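Local coordinates for single-stranded DNA-binding protein WHY1, chloroplastic (Arabidopsis thaliana, PDB 4KOO) that binds single-stranded DNA, protecting the plastid genome against illegitimate recombination and modulating telomere length in the nucleus, at residues 49-54 against 135-140; 101-106 against 122-127. All coordinates share one frame; numbering follows the deposited sequence.

Interaction 1: 49-54 against 135-140; sequences LQFAPS and IYIPIT
Phe51 and Ile135 meet where the two four-stranded antiparallel sheets of the Whirly fold lie over one another, their strands running nearly at right angles. The short strands 49-53 and 135-139 are an example, with an angle of 99° between their directions and a closest axis approach of 7.4 Å, too far for backbone pairing, and the space is bridged mainly by side chains.

The side-chain contacts are apolar. Ile135 reaches across with its delta methyl: CG1 stands anti to the carbonyl carbon (chi1 -61°) and CD1 continues the extended chain. That methyl lies 3.8 Å from CB of Phe51 and also touches CD of Pro53, the side chains of Ile135 and Pro53 meeting at a slant, so one branch bridges two residues of the facing strand. The Ile135 CG2 branch adds a second touch on the Phe51 CB. Further along, Ile137 offers CG2 to the ring of Phe51, in an oblique approach at CE2.

The Phe51 side chain also touches Leu22 of its own sheet and Phe120, Leu122 and Leu107 of the other, which makes it part of the hydrophobic core between the layers. Tyr136 points away from this interface and stacks on Phe119. The shortest approach between the segments involves a polar atom: CD1 of Ile135 sits 3.5 Å from the backbone O of Phe51.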
loop_
_atom_site.group_PDB
_atom_site.type_symbol
_atom_site.label_atom_id
_atom_site.label_comp_id
_atom_site.label_asym_id
_atom_site.label_seq_id
_atom_site.Cartn_x
_atom_site.Cartn_y
_atom_site.Cartn_z
ATOM N N LEU A 49 8.571 17.283 12.049
ATOM C CA LEU A 49 7.552 18.297 11.904
ATOM C C LEU A 49 8.168 19.625 12.266
ATOM O O LEU A 49 8.812 19.746 13.291
ATOM C CB LEU A 49 6.366 18.045 12.843
ATOM C CG LEU A 49 5.601 16.719 12.753
ATOM C CD1 LEU A 49 4.622 16.604 13.908
ATOM C CD2 LEU A 49 4.884 16.634 11.475
ATOM N N GLN A 50 7.979 20.613 11.411
ATOM C CA GLN A 50 8.508 21.943 11.664
ATOM C C GLN A 50 7.369 22.896 11.582
ATOM O O GLN A 50 6.645 22.919 10.599
ATOM C CB GLN A 50 9.601 22.300 10.652
ATOM C CG GLN A 50 10.752 21.314 10.639
ATOM C CD GLN A 50 11.931 21.779 9.802
ATOM O OE1 GLN A 50 12.754 22.587 10.248
ATOM N NE2 GLN A 50 12.026 21.263 8.591
ATOM N N PHE A 51 7.191 23.702 12.631
ATOM C CA PHE A 51 6.051 24.591 12.716
ATOM C C PHE A 51 6.613 26.007 12.726
ATOM O O PHE A 51 7.589 26.258 13.429
ATOM C CB PHE A 51 5.306 24.443 14.034
ATOM C CG PHE A 51 4.561 23.128 14.231
ATOM C CD1 PHE A 51 5.239 21.951 14.508
ATOM C CD2 PHE A 51 3.174 23.099 14.204
ATOM C CE1 PHE A 51 4.534 20.786 14.732
ATOM C CE2 PHE A 51 2.473 21.923 14.461
ATOM C CZ PHE A 51 3.172 20.770 14.702
ATOM N N ALA A 52 5.968 26.925 12.025
ATOM C CA ALA A 52 6.419 28.311 12.033
ATOM C C ALA A 52 5.256 29.303 12.080
ATOM O O ALA A 52 4.176 29.070 11.514
ATOM C CB ALA A 52 7.299 28.575 10.819
ATOM N N PRO A 53 5.464 30.435 12.779
ATOM C CA PRO A 53 4.414 31.450 12.882
ATOM C C PRO A 53 4.339 32.321 11.636
ATOM O O PRO A 53 5.358 32.508 10.976
ATOM C CB PRO A 53 4.881 32.298 14.057
ATOM C CG PRO A 53 6.332 32.203 13.997
ATOM C CD PRO A 53 6.653 30.800 13.570
ATOM N N SER A 54 3.154 32.824 11.320
ATOM C CA SER A 54 3.015 33.790 10.234
ATOM C C SER A 54 3.777 35.073 10.541
ATOM O O SER A 54 3.852 35.501 11.699
ATOM C CB SER A 54 1.555 34.151 10.015
ATOM O OG SER A 54 0.954 34.642 11.195
ATOM N N ILE A 135 2.582 26.723 18.984
ATOM C CA ILE A 135 2.115 26.998 17.623
ATOM C C ILE A 135 0.973 26.028 17.292
ATOM O O ILE A 135 1.115 24.813 17.442
ATOM C CB ILE A 135 3.211 26.871 16.577
ATOM C CG1 ILE A 135 4.351 27.867 16.832
ATOM C CG2 ILE A 135 2.638 27.208 15.167
ATOM C CD1 ILE A 135 5.587 27.629 16.013
ATOM N N TYR A 136 -0.144 26.590 16.867
ATOM C CA TYR A 136 -1.357 25.864 16.544
ATOM C C TYR A 136 -1.633 25.930 15.051
ATOM O O TYR A 136 -1.532 26.995 14.434
ATOM C CB TYR A 136 -2.492 26.517 17.305
ATOM C CG TYR A 136 -3.878 25.998 17.043
ATOM C CD1 TYR A 136 -4.598 26.404 15.928
ATOM C CD2 TYR A 136 -4.487 25.125 17.926
ATOM C CE1 TYR A 136 -5.850 25.950 15.703
ATOM C CE2 TYR A 136 -5.760 24.707 17.722
ATOM C CZ TYR A 136 -6.432 25.106 16.608
ATOM O OH TYR A 136 -7.707 24.638 16.401
ATOM N N ILE A 137 -1.960 24.797 14.443
ATOM C CA ILE A 137 -2.379 24.846 13.037
ATOM C C ILE A 137 -3.580 23.946 12.755
ATOM O O ILE A 137 -3.613 22.771 13.132
ATOM C CB ILE A 137 -1.226 24.550 12.093
ATOM C CG1 ILE A 137 -1.619 24.861 10.638
ATOM C CG2 ILE A 137 -0.756 23.135 12.205
ATOM C CD1 ILE A 137 -0.453 24.806 9.690
ATOM N N PRO A 138 -4.592 24.506 12.095
ATOM C CA PRO A 138 -5.744 23.696 11.718
ATOM C C PRO A 138 -5.440 22.962 10.411
ATOM O O PRO A 138 -4.656 23.440 9.580
ATOM C CB PRO A 138 -6.835 24.739 11.501
ATOM C CG PRO A 138 -6.080 25.911 10.973
ATOM C CD PRO A 138 -4.783 25.928 11.734
ATOM N N ILE A 139 -6.035 21.788 10.281
ATOM C CA ILE A 139 -5.804 20.869 9.180
ATOM C C ILE A 139 -7.188 20.441 8.726
ATOM O O ILE A 139 -7.971 19.965 9.523
ATOM C CB ILE A 139 -5.065 19.573 9.686
ATOM C CG1 ILE A 139 -3.809 19.919 10.520
ATOM C CG2 ILE A 139 -4.651 18.679 8.553
ATOM C CD1 ILE A 139 -2.693 20.522 9.765
ATOM N N THR A 140 -7.499 20.566 7.453
ATOM C CA THR A 140 -8.780 20.110 6.975
ATOM C C THR A 140 -8.829 18.588 6.910
ATOM O O THR A 140 -7.817 17.922 6.917
ATOM C CB THR A 140 -9.101 20.632 5.544
ATOM O OG1 THR A 140 -8.221 19.996 4.599
ATOM C CG2 THR A 140 -8.929 22.128 5.475
#

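Interaction 2: 101-106 against 122-127; sequences GKVRKV and LSVQNK
Lys127 reaches back to the backbone of Gly101 and Lys102 because its chain bends twice near the end, chi3 at -74° placing CE and chi4 at -61° placing NZ. Arg104 instead runs extended from CG to NE, with CG anti to the backbone N (chi1 177°), and lies alongside Gln125, pointing the same way; its CD is 3.9 Å from Gln125 OE1.

The ammonium donates to Lys102 O over 3.0 Å, standing above the carbonyl plane, while the backbone N of Lys127 reaches the same oxygen from the opposite face. NZ also makes a weak bond to Gly101 O, and a water that donates to that oxygen accepts from NZ at 2.6 Å.

Behind this end the strands pair regularly. N of Arg104 and of Gln125 each donate to the other's O at 2.9 Å, and Val106 and Ser123 do the same. Alternating with them, Val103 with Asn126 and Lys105 with Val124 are non-hydrogen-bonded pairs, and the CA of Val103 and of Lys105 make CA-H...O contacts with Gln125 O and Ser123 O.

On the face carrying these latter pairs, CG2 of Val103 meets the Asn126 amide, 3.6 Å from OD1, which itself accepts from Leu128 N. The aliphatic part of Lys105 runs beside Val124, CG to CG2 4.0 Å, before NZ bonds to Val67 O and forms a salt bridge with a bound MES, probably from the crystallisation liquor. On the other face, Val106 CG2 lies over the Arg104 guanidinium, offset toward its rim. This is the open end of an antiparallel beta hairpin, strands 103-111 and 118-126, at the centre of a Whirly sheet, and its first strand carries part of a predicted nuclear localization signal.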
loop_
_atom_site.group_PDB
_atom_site.type_symbol
_atom_site.label_atom_id
_atom_site.label_comp_id
_atom_site.label_asym_id
_atom_site.label_seq_id
_atom_site.Cartn_x
_atom_site.Cartn_y
_atom_site.Cartn_z
ATOM N N GLY A 101 15.812 17.123 30.835
ATOM C CA GLY A 101 14.977 17.876 31.752
ATOM C C GLY A 101 14.927 19.371 31.490
ATOM O O GLY A 101 14.136 20.069 32.107
ATOM N N LYS A 102 15.730 19.883 30.572
ATOM C CA LYS A 102 15.706 21.331 30.320
ATOM C C LYS A 102 14.616 21.717 29.332
ATOM O O LYS A 102 14.023 22.799 29.426
ATOM C CB LYS A 102 17.054 21.822 29.805
ATOM C CG LYS A 102 18.242 21.548 30.730
ATOM C CD LYS A 102 18.365 22.577 31.827
ATOM C CE LYS A 102 19.512 22.250 32.778
ATOM N NZ LYS A 102 20.819 22.218 32.071
ATOM N N VAL A 103 14.291 20.805 28.408
ATOM C CA VAL A 103 13.392 21.178 27.334
ATOM C C VAL A 103 12.275 20.149 27.293
ATOM O O VAL A 103 12.536 18.952 27.366
ATOM C CB VAL A 103 14.143 21.193 25.958
ATOM C CG1 VAL A 103 13.191 21.577 24.818
ATOM C CG2 VAL A 103 15.365 22.117 25.992
ATOM N N ARG A 104 11.043 20.624 27.244
ATOM C CA ARG A 104 9.892 19.738 27.149
ATOM C C ARG A 104 9.051 20.196 25.983
ATOM O O ARG A 104 8.743 21.384 25.865
ATOM C CB ARG A 104 9.060 19.851 28.380
ATOM C CG ARG A 104 7.798 19.021 28.371
ATOM C CD ARG A 104 7.014 19.382 29.557
ATOM N NE ARG A 104 5.864 18.517 29.787
ATOM C CZ ARG A 104 4.628 18.908 29.638
ATOM N NH1 ARG A 104 4.371 20.158 29.214
ATOM N NH2 ARG A 104 3.644 18.048 29.941
ATOM N N LYS A 105 8.678 19.247 25.134
ATOM C CA LYS A 105 7.796 19.526 24.008
ATOM C C LYS A 105 6.570 18.623 24.098
ATOM O O LYS A 105 6.692 17.437 24.449
ATOM C CB LYS A 105 8.498 19.284 22.676
ATOM C CG LYS A 105 9.834 19.980 22.528
ATOM C CD LYS A 105 10.382 19.814 21.125
ATOM C CE LYS A 105 11.761 20.461 20.992
ATOM N NZ LYS A 105 12.331 20.336 19.617
ATOM N N VAL A 106 5.407 19.213 23.821
ATOM C CA VAL A 106 4.132 18.492 23.791
ATOM C C VAL A 106 3.453 18.720 22.446
ATOM O O VAL A 106 3.179 19.848 22.054
ATOM C CB VAL A 106 3.151 18.904 24.935
ATOM C CG1 VAL A 106 1.921 17.983 24.936
ATOM C CG2 VAL A 106 3.849 18.858 26.294
ATOM N N LEU A 122 1.825 22.427 18.873
ATOM C CA LEU A 122 3.134 22.121 19.435
ATOM C C LEU A 122 3.460 23.171 20.474
ATOM O O LEU A 122 3.490 24.366 20.161
ATOM C CB LEU A 122 4.217 22.163 18.389
ATOM C CG LEU A 122 5.639 21.908 18.845
ATOM C CD1 LEU A 122 5.776 20.638 19.667
ATOM C CD2 LEU A 122 6.575 21.914 17.653
ATOM N N SER A 123 3.697 22.708 21.700
ATOM C CA SER A 123 4.074 23.580 22.794
ATOM C C SER A 123 5.472 23.239 23.230
ATOM O O SER A 123 5.812 22.067 23.434
ATOM C CB SER A 123 3.071 23.407 23.952
ATOM O OG SER A 123 3.406 24.258 25.029
ATOM N N VAL A 124 6.310 24.255 23.401
ATOM C CA VAL A 124 7.682 24.013 23.761
ATOM C C VAL A 124 8.050 24.886 24.969
ATOM O O VAL A 124 7.891 26.094 24.898
ATOM C CB VAL A 124 8.646 24.346 22.608
ATOM C CG1 VAL A 124 10.079 24.183 23.021
ATOM C CG2 VAL A 124 8.361 23.486 21.331
ATOM N N GLN A 125 8.535 24.251 26.042
ATOM C CA GLN A 125 9.121 24.939 27.216
ATOM C C GLN A 125 10.600 24.633 27.222
ATOM O O GLN A 125 11.030 23.512 27.478
ATOM C CB GLN A 125 8.465 24.461 28.532
ATOM C CG GLN A 125 6.992 24.776 28.675
ATOM C CD GLN A 125 6.326 24.015 29.828
ATOM O OE1 GLN A 125 6.945 23.156 30.469
ATOM N NE2 GLN A 125 5.078 24.319 30.084
ATOM N N ASN A 126 11.393 25.626 26.849
ATOM C CA ASN A 126 12.809 25.491 26.807
ATOM C C ASN A 126 13.433 26.361 27.902
ATOM O O ASN A 126 13.536 27.580 27.744
ATOM C CB ASN A 126 13.332 25.963 25.451
ATOM C CG ASN A 126 14.783 25.687 25.301
ATOM O OD1 ASN A 126 15.501 25.667 26.291
ATOM N ND2 ASN A 126 15.236 25.388 24.068
ATOM N N LYS A 127 13.840 25.722 28.992
ATOM C CA LYS A 127 14.343 26.420 30.173
ATOM C C LYS A 127 15.816 26.798 30.030
ATOM O O LYS A 127 16.374 27.448 30.905
ATOM C CB LYS A 127 14.087 25.567 31.436
ATOM C CG LYS A 127 12.588 25.267 31.645
ATOM C CD LYS A 127 12.275 24.431 32.908
ATOM C CE LYS A 127 12.675 22.976 32.708
ATOM N NZ LYS A 127 11.900 22.396 31.552
HETATM O O HOH W 1 11.364 19.848 31.280
#

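Overall arrangement
The two contacts illustrate how a two-layered beta fold is held within and between its sheets. Interaction 2 joins adjacent strands of one sheet through backbone hydrogen bonds, and its open end, away from the hairpin turn, is exposed, with charged groups and water. Interaction 1 joins that sheet to the other across a buried, apolar interface. They meet directly through neighbouring strands 118-126 and 131-139: Ile135 N lies 2.8 Å from Leu122 O, a probable hydrogen bond, and Leu122 CD2 packs 3.4 Å from Phe51 CD1. Leu122 therefore links this strand pair to the hydrophobic core, although the contact centres are about 17 Å apart.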